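Local coordinates for diol-dehydratase (Roseburia inulinivorans, PDB 5I2A), which dehydrates 1,2-propanediol, probably as a B12-independent lyase of the glycyl radical enzyme family, at residues A[52-57]-A[210-215]; A[205-210]-A[533-538]; A[370-375]-A[401-406]; A[759-764]-A[790-795]. All coordinates share one frame; numbering follows the deposited sequence.

Interaction 1: A[52-57]-A[210-215]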
loop_
_atom_site.group_PDB
_atom_site.type_symbol
_atom_site.label_atom_id
_atom_site.label_comp_id
_atom_site.label_asym_id
_atom_site.label_seq_id
_atom_site.Cartn_x
_atom_site.Cartn_y
_atom_site.Cartn_z
ATOM N N ARG A 52 -9.161 9.266 2.712
ATOM C CA ARG A 52 -9.229 10.383 1.782
ATOM C C ARG A 52 -10.337 10.166 0.743
ATOM O O ARG A 52 -11.018 11.125 0.374
ATOM C CB ARG A 52 -7.885 10.603 1.094
ATOM C CG ARG A 52 -6.741 10.916 2.085
ATOM C CD ARG A 52 -5.445 11.221 1.354
ATOM N NE ARG A 52 -5.462 12.527 0.705
ATOM C CZ ARG A 52 -4.598 12.903 -0.234
ATOM N NH1 ARG A 52 -3.661 12.065 -0.654
ATOM N NH2 ARG A 52 -4.672 14.115 -0.762
ATOM N N LYS A 53 -10.527 8.922 0.292
ATOM C CA LYS A 53 -11.586 8.618 -0.693
ATOM C C LYS A 53 -12.974 8.839 -0.080
ATOM O O LYS A 53 -13.870 9.370 -0.731
ATOM C CB LYS A 53 -11.495 7.170 -1.210
ATOM C CG LYS A 53 -10.203 6.783 -1.912
ATOM C CD LYS A 53 -10.067 7.424 -3.254
ATOM C CE LYS A 53 -11.111 6.865 -4.216
ATOM N NZ LYS A 53 -11.127 7.660 -5.448
ATOM N N ALA A 54 -13.137 8.409 1.170
ATOM C CA ALA A 54 -14.398 8.570 1.892
ATOM C C ALA A 54 -14.724 10.041 2.062
ATOM O O ALA A 54 -15.852 10.462 1.801
ATOM C CB ALA A 54 -14.345 7.883 3.246
ATOM N N ARG A 55 -13.724 10.818 2.474
ATOM C CA ARG A 55 -13.893 12.249 2.666
ATOM C C ARG A 55 -14.184 12.955 1.342
ATOM O O ARG A 55 -14.959 13.889 1.306
ATOM C CB ARG A 55 -12.654 12.866 3.330
ATOM C CG ARG A 55 -12.472 12.457 4.793
ATOM C CD ARG A 55 -13.543 13.057 5.681
ATOM N NE ARG A 55 -13.303 12.761 7.094
ATOM C CZ ARG A 55 -14.241 12.816 8.033
ATOM N NH1 ARG A 55 -15.484 13.154 7.705
ATOM N NH2 ARG A 55 -13.941 12.530 9.295
ATOM N N ALA A 56 -13.560 12.512 0.259
ATOM C CA ALA A 56 -13.826 13.132 -1.029
ATOM C C ALA A 56 -15.261 12.797 -1.496
ATOM O O ALA A 56 -15.969 13.661 -1.979
ATOM C CB ALA A 56 -12.793 12.703 -2.053
ATOM N N PHE A 57 -15.681 11.547 -1.313
ATOM C CA PHE A 57 -17.040 11.116 -1.652
ATOM C C PHE A 57 -18.021 11.947 -0.833
ATOM O O PHE A 57 -19.004 12.456 -1.351
ATOM C CB PHE A 57 -17.204 9.618 -1.378
ATOM C CG PHE A 57 -18.522 9.016 -1.828
ATOM C CD1 PHE A 57 -18.973 9.151 -3.131
ATOM C CD2 PHE A 57 -19.269 8.237 -0.947
ATOM C CE1 PHE A 57 -20.160 8.551 -3.542
ATOM C CE2 PHE A 57 -20.448 7.624 -1.351
ATOM C CZ PHE A 57 -20.890 7.780 -2.652
ATOM N N ILE A 210 -16.335 3.590 5.664
ATOM C CA ILE A 210 -17.669 3.172 5.262
ATOM C C ILE A 210 -18.738 4.033 5.943
ATOM O O ILE A 210 -19.678 4.486 5.293
ATOM C CB ILE A 210 -17.922 1.697 5.573
ATOM C CG1 ILE A 210 -17.017 0.810 4.708
ATOM C CG2 ILE A 210 -19.405 1.352 5.359
ATOM C CD1 ILE A 210 -17.128 -0.717 5.016
ATOM N N LEU A 211 -18.585 4.269 7.246
ATOM C CA LEU A 211 -19.556 5.074 7.989
ATOM C C LEU A 211 -19.709 6.455 7.346
ATOM O O LEU A 211 -20.815 6.923 7.083
ATOM C CB LEU A 211 -19.141 5.211 9.465
ATOM C CG LEU A 211 -19.173 3.930 10.307
ATOM C CD1 LEU A 211 -18.814 4.224 11.760
ATOM C CD2 LEU A 211 -20.531 3.243 10.208
ATOM N N ILE A 212 -18.581 7.084 7.068
ATOM C CA ILE A 212 -18.567 8.383 6.431
ATOM C C ILE A 212 -19.258 8.330 5.059
ATOM O O ILE A 212 -20.064 9.202 4.732
ATOM C CB ILE A 212 -17.130 8.905 6.305
ATOM C CG1 ILE A 212 -16.585 9.210 7.706
ATOM C CG2 ILE A 212 -17.080 10.155 5.428
ATOM C CD1 ILE A 212 -15.090 9.395 7.775
ATOM N N SER A 213 -18.976 7.288 4.285
ATOM C CA SER A 213 -19.566 7.161 2.955
ATOM C C SER A 213 -21.081 6.926 3.034
ATOM O O SER A 213 -21.835 7.451 2.227
ATOM C CB SER A 213 -18.893 6.025 2.166
ATOM O OG SER A 213 -17.494 6.239 2.060
ATOM N N CYS A 214 -21.525 6.128 3.997
ATOM C CA CYS A 214 -22.953 5.909 4.151
ATOM C C CYS A 214 -23.664 7.209 4.544
ATOM O O CYS A 214 -24.705 7.552 3.974
ATOM C CB CYS A 214 -23.223 4.819 5.176
ATOM S SG CYS A 214 -22.862 3.167 4.577
ATOM N N ASP A 215 -23.090 7.951 5.486
ATOM C CA ASP A 215 -23.691 9.215 5.902
ATOM C C ASP A 215 -23.688 10.257 4.774
ATOM O O ASP A 215 -24.602 11.072 4.688
ATOM C CB ASP A 215 -22.993 9.761 7.148
ATOM C CG ASP A 215 -23.394 9.003 8.408
ATOM O OD1 ASP A 215 -24.538 8.503 8.456
ATOM O OD2 ASP A 215 -22.574 8.894 9.342
#
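A54 and S213 mark the closest backbone approach of helical segments 52-57 and 210-215, their CA atoms 5.5 Å apart. The axes run almost parallel, 11° between their N-to-C directions, and come within 8.5 Å of each other. Two small side chains fill the narrowest point: A54 CB rests 3.7 Å from S213 OG, whose own hydrogen bond turns back along its helix to S209 O. One turn on, F57 presents its ring edge to the serine: with CG anti to the backbone N (chi1 -174°), the side chain runs toward S213 and brings CD2 3.8 Å from S213 CB. This is helix-to-helix packing between helix 49-63 and the long helix 200-233, in the helical part of the pyruvate formate-lyase-like fold; P525 of helix 525-529 touches both A54 and S213. On the partly exposed flank I212 carries the contact. Its CG2 lies 3.8 Å from A54 O, while CD1 sits over the centre of the R55 guanidinium, 3.5 Å from R55 CZ. The two side chains cross at about a right angle. R55 bends at chi2 (-69°), and its guanidinium offers I212 a flat face while NH1 is engaged in a salt bridge with E58.

Interaction 2: A[205-210]-A[533-538]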
loop_
_atom_site.group_PDB
_atom_site.type_symbol
_atom_site.label_atom_id
_atom_site.label_comp_id
_atom_site.label_asym_id
_atom_site.label_seq_id
_atom_site.Cartn_x
_atom_site.Cartn_y
_atom_site.Cartn_z
ATOM N N CYS A 205 -9.665 1.969 9.968
ATOM C CA CYS A 205 -9.744 3.080 9.023
ATOM C C CYS A 205 -10.773 2.780 7.908
ATOM O O CYS A 205 -11.566 3.639 7.545
ATOM C CB CYS A 205 -8.379 3.385 8.408
ATOM S SG CYS A 205 -8.332 4.909 7.417
ATOM N N PHE A 206 -10.738 1.569 7.365
ATOM C CA PHE A 206 -11.669 1.169 6.307
ATOM C C PHE A 206 -13.112 1.191 6.814
ATOM O O PHE A 206 -13.993 1.731 6.156
ATOM C CB PHE A 206 -11.312 -0.221 5.774
ATOM C CG PHE A 206 -12.303 -0.768 4.796
ATOM C CD1 PHE A 206 -12.429 -0.222 3.529
ATOM C CD2 PHE A 206 -13.122 -1.832 5.145
ATOM C CE1 PHE A 206 -13.357 -0.729 2.627
ATOM C CE2 PHE A 206 -14.042 -2.346 4.246
ATOM C CZ PHE A 206 -14.164 -1.789 2.988
ATOM N N LEU A 207 -13.339 0.622 7.996
ATOM C CA LEU A 207 -14.675 0.617 8.591
ATOM C C LEU A 207 -15.170 2.051 8.864
ATOM O O LEU A 207 -16.322 2.353 8.592
ATOM C CB LEU A 207 -14.701 -0.228 9.875
ATOM C CG LEU A 207 -14.424 -1.733 9.680
ATOM C CD1 LEU A 207 -14.461 -2.515 10.986
ATOM C CD2 LEU A 207 -15.406 -2.349 8.681
ATOM N N GLU A 208 -14.311 2.937 9.371
ATOM C CA GLU A 208 -14.726 4.326 9.593
ATOM C C GLU A 208 -15.063 4.999 8.275
ATOM O O GLU A 208 -15.985 5.804 8.205
ATOM C CB GLU A 208 -13.644 5.148 10.298
ATOM C CG GLU A 208 -13.210 4.624 11.650
ATOM C CD GLU A 208 -14.103 5.070 12.786
ATOM O OE1 GLU A 208 -15.203 5.614 12.523
ATOM O OE2 GLU A 208 -13.689 4.882 13.954
ATOM N N SER A 209 -14.291 4.676 7.241
ATOM C CA SER A 209 -14.526 5.198 5.898
ATOM C C SER A 209 -15.901 4.804 5.360
ATOM O O SER A 209 -16.548 5.586 4.671
ATOM C CB SER A 209 -13.448 4.703 4.934
ATOM O OG SER A 209 -12.194 5.245 5.290
ATOM N N ILE A 210 -16.335 3.590 5.664
ATOM C CA ILE A 210 -17.669 3.172 5.262
ATOM C C ILE A 210 -18.738 4.033 5.943
ATOM O O ILE A 210 -19.678 4.486 5.293
ATOM C CB ILE A 210 -17.922 1.697 5.573
ATOM C CG1 ILE A 210 -17.017 0.810 4.708
ATOM C CG2 ILE A 210 -19.405 1.352 5.359
ATOM C CD1 ILE A 210 -17.128 -0.717 5.016
ATOM N N ASP A 533 -16.901 -9.978 1.150
ATOM C CA ASP A 533 -16.942 -9.887 2.610
ATOM C C ASP A 533 -16.115 -8.711 3.115
ATOM O O ASP A 533 -15.321 -8.858 4.053
ATOM C CB ASP A 533 -16.379 -11.166 3.237
ATOM C CG ASP A 533 -17.441 -12.025 3.896
ATOM O OD1 ASP A 533 -18.478 -11.481 4.331
ATOM O OD2 ASP A 533 -17.227 -13.249 3.976
ATOM N N CYS A 534 -16.268 -7.559 2.476
ATOM C CA CYS A 534 -15.364 -6.446 2.732
ATOM C C CYS A 534 -15.389 -5.980 4.193
ATOM O O CYS A 534 -14.342 -5.771 4.799
ATOM C CB CYS A 534 -15.696 -5.303 1.781
ATOM S SG CYS A 534 -15.415 -5.775 0.052
ATOM N N ILE A 535 -16.580 -5.861 4.762
ATOM C CA ILE A 535 -16.728 -5.382 6.132
ATOM C C ILE A 535 -16.017 -6.309 7.115
ATOM O O ILE A 535 -15.215 -5.867 7.928
ATOM C CB ILE A 535 -18.225 -5.237 6.506
ATOM C CG1 ILE A 535 -18.791 -3.969 5.871
ATOM C CG2 ILE A 535 -18.422 -5.218 8.023
ATOM C CD1 ILE A 535 -20.298 -3.917 5.851
ATOM N N LYS A 536 -16.283 -7.601 7.003
ATOM C CA LYS A 536 -15.669 -8.587 7.880
ATOM C C LYS A 536 -14.147 -8.673 7.717
ATOM O O LYS A 536 -13.425 -8.835 8.694
ATOM C CB LYS A 536 -16.304 -9.950 7.625
ATOM C CG LYS A 536 -15.806 -11.070 8.507
ATOM C CD LYS A 536 -16.571 -12.353 8.187
ATOM C CE LYS A 536 -18.077 -12.107 8.256
ATOM N NZ LYS A 536 -18.881 -13.242 7.718
ATOM N N ARG A 537 -13.658 -8.561 6.486
ATOM C CA ARG A 537 -12.226 -8.673 6.246
ATOM C C ARG A 537 -11.501 -7.375 6.538
ATOM O O ARG A 537 -10.295 -7.364 6.714
ATOM C CB ARG A 537 -11.952 -9.113 4.807
ATOM C CG ARG A 537 -12.436 -10.533 4.522
ATOM C CD ARG A 537 -12.204 -10.929 3.081
ATOM N NE ARG A 537 -12.663 -12.288 2.839
ATOM C CZ ARG A 537 -12.621 -12.892 1.658
ATOM N NH1 ARG A 537 -12.133 -12.261 0.592
ATOM N NH2 ARG A 537 -13.066 -14.130 1.545
ATOM N N GLY A 538 -12.246 -6.282 6.587
ATOM C CA GLY A 538 -11.661 -4.989 6.847
ATOM C C GLY A 538 -10.871 -4.425 5.679
ATOM O O GLY A 538 -9.939 -3.665 5.887
#
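F206 drives its ring against the C-terminal turn of the short helix 534-537, and that is the tight part of the contact. CE2 of F206 comes within 3.5 Å of C534 O, CD2 lies equally near, 3.5 Å from G538 C, and CZ meets C534 CB at 4.0 Å. The ring reaches there with CG anti to the backbone N (chi1 174°), and I210 CG1 lies over one of its faces, offset toward the rim. Next to it, L207 CD2 abuts I535 O at 3.6 Å; I210 CD1 meets I535 CG1 at 3.8 Å, the two side chains crossing at about a right angle. An alanine in place of F206 would probably open a gap beside C534 and G538 and leave the helix end without its aromatic packing. The solvent side is looser: K536 and R537 are exposed and lead away from helix 200-233, and K536 NZ is in a long salt bridge with D533 OD1, 3.8 Å away. K203 NZ, from the same long helix as F206, hydrogen-bonds K536 O. G538, with positive phi (73°) and weak bonds from its N to C534 O and I535 O, is the C-prime residue of a Schellman motif that ends the helix.

Interaction 3: A[370-375]-A[401-406]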
loop_
_atom_site.group_PDB
_atom_site.type_symbol
_atom_site.label_atom_id
_atom_site.label_comp_id
_atom_site.label_asym_id
_atom_site.label_seq_id
_atom_site.Cartn_x
_atom_site.Cartn_y
_atom_site.Cartn_z
ATOM N N ALA A 370 -41.638 -1.828 -19.481
ATOM C CA ALA A 370 -40.966 -0.552 -19.306
ATOM C C ALA A 370 -39.973 -0.296 -20.444
ATOM O O ALA A 370 -39.858 0.825 -20.927
ATOM C CB ALA A 370 -40.269 -0.485 -17.947
ATOM N N SER A 371 -39.288 -1.336 -20.895
ATOM C CA SER A 371 -38.414 -1.208 -22.063
ATOM C C SER A 371 -39.200 -0.812 -23.324
ATOM O O SER A 371 -38.712 -0.063 -24.163
ATOM C CB SER A 371 -37.663 -2.519 -22.299
ATOM O OG SER A 371 -36.709 -2.751 -21.282
ATOM N N GLU A 372 -40.419 -1.326 -23.455
ATOM C CA GLU A 372 -41.263 -0.980 -24.595
ATOM C C GLU A 372 -41.779 0.455 -24.452
ATOM O O GLU A 372 -41.773 1.215 -25.408
ATOM C CB GLU A 372 -42.426 -1.971 -24.717
ATOM C CG GLU A 372 -43.232 -1.853 -25.975
ATOM C CD GLU A 372 -44.102 -3.087 -26.212
ATOM O OE1 GLU A 372 -44.419 -3.805 -25.232
ATOM O OE2 GLU A 372 -44.455 -3.346 -27.382
ATOM N N HIS A 373 -42.200 0.818 -23.246
ATOM C CA HIS A 373 -42.699 2.162 -22.967
ATOM C C HIS A 373 -41.648 3.244 -23.224
ATOM O O HIS A 373 -41.891 4.207 -23.949
ATOM C CB HIS A 373 -43.169 2.272 -21.513
ATOM C CG HIS A 373 -44.517 1.673 -21.253
ATOM N ND1 HIS A 373 -45.121 1.717 -20.011
ATOM C CD2 HIS A 373 -45.369 0.998 -22.060
ATOM C CE1 HIS A 373 -46.294 1.117 -20.074
ATOM N NE2 HIS A 373 -46.468 0.670 -21.306
ATOM N N VAL A 374 -40.480 3.087 -22.614
ATOM C CA VAL A 374 -39.458 4.121 -22.679
ATOM C C VAL A 374 -38.715 4.039 -24.002
ATOM O O VAL A 374 -38.360 5.051 -24.575
ATOM C CB VAL A 374 -38.476 4.006 -21.485
ATOM C CG1 VAL A 374 -37.363 5.033 -21.592
ATOM C CG2 VAL A 374 -39.246 4.189 -20.171
ATOM N N PHE A 375 -38.506 2.814 -24.474
ATOM C CA PHE A 375 -37.856 2.527 -25.752
ATOM C C PHE A 375 -36.521 3.255 -25.946
ATOM O O PHE A 375 -36.236 3.768 -27.027
ATOM C CB PHE A 375 -38.799 2.843 -26.925
ATOM C CG PHE A 375 -38.733 1.826 -28.037
ATOM C CD1 PHE A 375 -39.546 0.706 -28.019
ATOM C CD2 PHE A 375 -37.831 1.969 -29.075
ATOM C CE1 PHE A 375 -39.476 -0.236 -29.026
ATOM C CE2 PHE A 375 -37.753 1.029 -30.080
ATOM C CZ PHE A 375 -38.573 -0.078 -30.056
ATOM N N THR A 401 -38.403 -8.395 -28.458
ATOM C CA THR A 401 -37.341 -8.543 -29.441
ATOM C C THR A 401 -37.850 -8.207 -30.847
ATOM O O THR A 401 -37.154 -7.580 -31.636
ATOM C CB THR A 401 -36.752 -9.961 -29.420
ATOM O OG1 THR A 401 -36.278 -10.249 -28.102
ATOM C CG2 THR A 401 -35.599 -10.086 -30.404
ATOM N N ARG A 402 -39.083 -8.607 -31.134
ATOM C CA ARG A 402 -39.703 -8.351 -32.425
ATOM C C ARG A 402 -39.780 -6.850 -32.744
ATOM O O ARG A 402 -39.727 -6.474 -33.902
ATOM C CB ARG A 402 -41.103 -8.977 -32.459
ATOM C CG ARG A 402 -41.863 -8.810 -33.769
ATOM C CD ARG A 402 -43.347 -8.827 -33.448
ATOM N NE ARG A 402 -43.919 -10.123 -33.659
ATOM C CZ ARG A 402 -45.030 -10.583 -33.095
ATOM N NH1 ARG A 402 -45.725 -9.874 -32.210
ATOM N NH2 ARG A 402 -45.423 -11.792 -33.419
ATOM N N THR A 403 -39.880 -5.996 -31.725
ATOM C CA THR A 403 -39.920 -4.556 -31.989
ATOM C C THR A 403 -38.630 -4.046 -32.611
ATOM O O THR A 403 -38.600 -2.927 -33.109
ATOM C CB THR A 403 -40.173 -3.711 -30.721
ATOM O OG1 THR A 403 -39.005 -3.737 -29.899
ATOM C CG2 THR A 403 -41.413 -4.195 -29.941
ATOM N N GLY A 404 -37.560 -4.842 -32.563
ATOM C CA GLY A 404 -36.289 -4.407 -33.125
ATOM C C GLY A 404 -35.361 -3.693 -32.148
ATOM O O GLY A 404 -34.233 -3.331 -32.491
ATOM N N ILE A 405 -35.827 -3.511 -30.919
ATOM C CA ILE A 405 -35.058 -2.807 -29.909
ATOM C C ILE A 405 -33.834 -3.608 -29.409
ATOM O O ILE A 405 -32.969 -3.057 -28.730
ATOM C CB ILE A 405 -35.959 -2.427 -28.716
ATOM C CG1 ILE A 405 -35.343 -1.290 -27.905
ATOM C CG2 ILE A 405 -36.279 -3.649 -27.851
ATOM C CD1 ILE A 405 -36.227 -0.804 -26.800
ATOM N N GLY A 406 -33.761 -4.892 -29.759
ATOM C CA GLY A 406 -32.607 -5.710 -29.444
ATOM C C GLY A 406 -32.651 -6.316 -28.054
ATOM O O GLY A 406 -31.677 -6.909 -27.598
#
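The F375 ring carries I405 CD1 over the centre of one face: the methyl stands 3.7 Å from the ring centroid and 6° off the ring normal, a CH-pi contact. E372 O and T403 CB lie in the ring plane at its edge. The segments lie where helices 362-374 and 391-402 give way to loops; these helices are the connections of two successive beta-alpha-beta crossovers that lead into the parallel strands 380-385 and 409-412. F375 leaves its helix with positive phi, and its side chain runs past those of I405 and T403, pointing the opposite way. CZ of the ring touches I405 CB at 3.8 Å, and CE1 approaches T403 OG1 at 3.6 Å. An alanine in place of F375 would probably leave the I405 methyl without its aromatic platform and open a gap beside T403. The T403 hydroxyl, placed between backbone N and carbonyl carbon (chi1 72°), is bonded to L400 O and takes a weak bond from I405 N. Between the two lies G404, whose backbone angles call for glycine. I405 O is bonded to S819 OG, two residues from G817, the predicted glycyl radical site. On the partly exposed side, E372 OE2 lies 4.1 Å from T403 CG2, while OE1 makes a salt bridge to R396. I405 CD1 also rests 3.7 Å from S371 O.

Interaction 4: A[759-764]-A[790-795]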
loop_
_atom_site.group_PDB
_atom_site.type_symbol
_atom_site.label_atom_id
_atom_site.label_comp_id
_atom_site.label_asym_id
_atom_site.label_seq_id
_atom_site.Cartn_x
_atom_site.Cartn_y
_atom_site.Cartn_z
ATOM N N MET A 759 -32.303 -11.068 -37.601
ATOM C CA MET A 759 -33.465 -11.673 -38.251
ATOM C C MET A 759 -34.163 -10.654 -39.105
ATOM O O MET A 759 -34.298 -9.501 -38.714
ATOM C CB MET A 759 -34.485 -12.206 -37.234
ATOM C CG MET A 759 -33.894 -12.908 -36.025
ATOM S SD MET A 759 -32.978 -14.342 -36.539
ATOM C CE MET A 759 -34.312 -15.330 -37.217
ATOM N N HIS A 760 -34.637 -11.080 -40.265
ATOM C CA HIS A 760 -35.577 -10.267 -41.005
ATOM C C HIS A 760 -36.879 -10.248 -40.197
ATOM O O HIS A 760 -37.226 -11.241 -39.587
ATOM C CB HIS A 760 -35.798 -10.820 -42.405
ATOM C CG HIS A 760 -36.585 -9.900 -43.278
ATOM N ND1 HIS A 760 -37.962 -9.869 -43.271
ATOM C CD2 HIS A 760 -36.187 -8.932 -44.137
ATOM C CE1 HIS A 760 -38.380 -8.937 -44.106
ATOM N NE2 HIS A 760 -37.325 -8.353 -44.645
ATOM N N PRO A 761 -37.576 -9.106 -40.157
ATOM C CA PRO A 761 -38.805 -9.014 -39.350
ATOM C C PRO A 761 -39.858 -10.081 -39.679
ATOM O O PRO A 761 -40.611 -10.468 -38.781
ATOM C CB PRO A 761 -39.329 -7.606 -39.673
ATOM C CG PRO A 761 -38.084 -6.827 -39.963
ATOM C CD PRO A 761 -37.150 -7.793 -40.668
ATOM N N THR A 762 -39.883 -10.574 -40.917
ATOM C CA THR A 762 -40.844 -11.610 -41.286
ATOM C C THR A 762 -40.637 -12.882 -40.469
ATOM O O THR A 762 -41.572 -13.638 -40.256
ATOM C CB THR A 762 -40.765 -11.967 -42.779
ATOM O OG1 THR A 762 -39.407 -12.246 -43.124
ATOM C CG2 THR A 762 -41.281 -10.798 -43.637
ATOM N N ALA A 763 -39.412 -13.112 -40.005
ATOM C CA ALA A 763 -39.134 -14.309 -39.208
ATOM C C ALA A 763 -39.908 -14.299 -37.893
ATOM O O ALA A 763 -40.210 -15.344 -37.352
ATOM C CB ALA A 763 -37.608 -14.443 -38.936
ATOM N N MET A 764 -40.252 -13.118 -37.394
ATOM C CA MET A 764 -40.915 -13.012 -36.090
ATOM C C MET A 764 -42.437 -12.848 -36.181
ATOM O O MET A 764 -43.122 -12.776 -35.165
ATOM C CB MET A 764 -40.344 -11.833 -35.307
ATOM C CG MET A 764 -38.844 -11.740 -35.384
ATOM S SD MET A 764 -38.098 -12.746 -34.110
ATOM C CE MET A 764 -38.494 -11.788 -32.679
ATOM N N PHE A 790 -30.598 -10.531 -30.571
ATOM C CA PHE A 790 -31.115 -10.351 -31.917
ATOM C C PHE A 790 -31.407 -8.917 -32.309
ATOM O O PHE A 790 -32.061 -8.172 -31.576
ATOM C CB PHE A 790 -32.403 -11.155 -32.089
ATOM C CG PHE A 790 -32.256 -12.607 -31.756
ATOM C CD1 PHE A 790 -32.358 -13.045 -30.446
ATOM C CD2 PHE A 790 -32.049 -13.532 -32.754
ATOM C CE1 PHE A 790 -32.232 -14.384 -30.143
ATOM C CE2 PHE A 790 -31.932 -14.866 -32.457
ATOM C CZ PHE A 790 -32.027 -15.289 -31.148
ATOM N N ASN A 791 -30.915 -8.545 -33.482
ATOM C CA ASN A 791 -31.490 -7.442 -34.236
ATOM C C ASN A 791 -32.681 -7.976 -35.005
ATOM O O ASN A 791 -32.653 -9.108 -35.489
ATOM C CB ASN A 791 -30.481 -6.837 -35.210
ATOM C CG ASN A 791 -29.690 -5.714 -34.603
ATOM O OD1 ASN A 791 -30.255 -4.724 -34.131
ATOM N ND2 ASN A 791 -28.363 -5.867 -34.588
ATOM N N VAL A 792 -33.729 -7.175 -35.113
ATOM C CA VAL A 792 -34.863 -7.521 -35.974
ATOM C C VAL A 792 -35.183 -6.286 -36.809
ATOM O O VAL A 792 -35.778 -5.340 -36.318
ATOM C CB VAL A 792 -36.097 -7.972 -35.175
ATOM C CG1 VAL A 792 -37.262 -8.323 -36.136
ATOM C CG2 VAL A 792 -35.754 -9.189 -34.292
ATOM N N VAL A 793 -34.733 -6.287 -38.052
ATOM C CA VAL A 793 -34.761 -5.077 -38.865
ATOM C C VAL A 793 -34.461 -5.447 -40.307
ATOM O O VAL A 793 -33.754 -6.411 -40.576
ATOM C CB VAL A 793 -33.743 -4.017 -38.334
ATOM C CG1 VAL A 793 -32.314 -4.486 -38.545
ATOM C CG2 VAL A 793 -33.985 -2.632 -38.961
ATOM N N ASP A 794 -35.022 -4.714 -41.252
ATOM C CA ASP A 794 -34.674 -5.001 -42.630
ATOM C C ASP A 794 -33.600 -4.011 -43.082
ATOM O O ASP A 794 -33.458 -2.929 -42.510
ATOM C CB ASP A 794 -35.903 -4.951 -43.538
ATOM C CG ASP A 794 -36.219 -3.567 -43.997
ATOM O OD1 ASP A 794 -36.659 -2.744 -43.172
ATOM O OD2 ASP A 794 -36.007 -3.301 -45.198
ATOM N N ARG A 795 -32.850 -4.409 -44.100
ATOM C CA ARG A 795 -31.706 -3.657 -44.604
ATOM C C ARG A 795 -32.084 -2.250 -45.077
ATOM O O ARG A 795 -31.359 -1.290 -44.826
ATOM C CB ARG A 795 -31.044 -4.438 -45.748
ATOM C CG ARG A 795 -29.808 -3.772 -46.331
ATOM C CD ARG A 795 -29.282 -4.514 -47.550
ATOM N NE ARG A 795 -28.090 -3.853 -48.079
ATOM C CZ ARG A 795 -26.864 -4.009 -47.578
ATOM N NH1 ARG A 795 -25.848 -3.361 -48.124
ATOM N NH2 ARG A 795 -26.646 -4.825 -46.546
#
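H760, whose ring lies alongside D794, has its ND1 gripped twice by T762: the backbone N of T762 donates to ND1 at 3.1 Å, and T762 OG1 is hydrogen-bonded to ND1 at 2.8 Å. P761 CD sits over one face of this imidazole toward the rim; together, the two bonds to ND1 and the proline CD would restrict the ring's rotation. NE2 of H760 meets D794 CB at 3.8 Å, with the ring and carboxylate planes 69° apart. The carboxylate itself is turned to the start of helix 795-803, where D794 is the N-cap: OD2 makes a weak bond to A796 N, and OD1 is bonded to T797 OG1. Across the strands, M759 N donates to N791 O at 2.9 Å in a nearly straight bond (176°), and V793 N returns a weak one to M759 O. They make a parallel bridge of M759 with V792 at the outer strand of the sheet, where helix 766-781 links strands 756-759 and 787-792 as a beta-alpha-beta crossover. V792 points to the same face of the sheet as M759, and its CG1, anti to the backbone N, lies 3.6 Å from P761 CA and 3.8 Å from M764 CG. M759 bends at chi2 and chi3 alongside F790, CG touching F790 CD2 at 3.8 Å and SD obliquely placed in a Met-aromatic contact; F773 meets the same ring edge-to-face. N791 OD1 is engaged beyond the two segments, by R814 N. Backbone bonds thus set the parallel register, and apolar contacts around V792 and F790 make up much of the remaining interface.

The contacts form two pairs. Interactions 1 and 2 both use helix 200-233, share I210 and have centres 12 Å apart; A54 CB of one packs 3.5 Å from S209 O of the other. Interactions 3 and 4 lie 14 Å apart between centres and touch directly: R402 NH2 probably hydrogen-bonds M764 O at 3.1 Å, and T401 O packs on V792 CG2 at 3.4 Å. Interaction 4 pairs two strands of a mixed sheet, and interaction 3 joins the ends of helices that connect other strands of it. This pair brings the pyruvate formate-lyase-like and glycine radical ranges into contact, with links to S819 and R814, close in sequence to G817, the predicted radical site. Interactions 1 and 4 have nearest atoms about 35 Å apart.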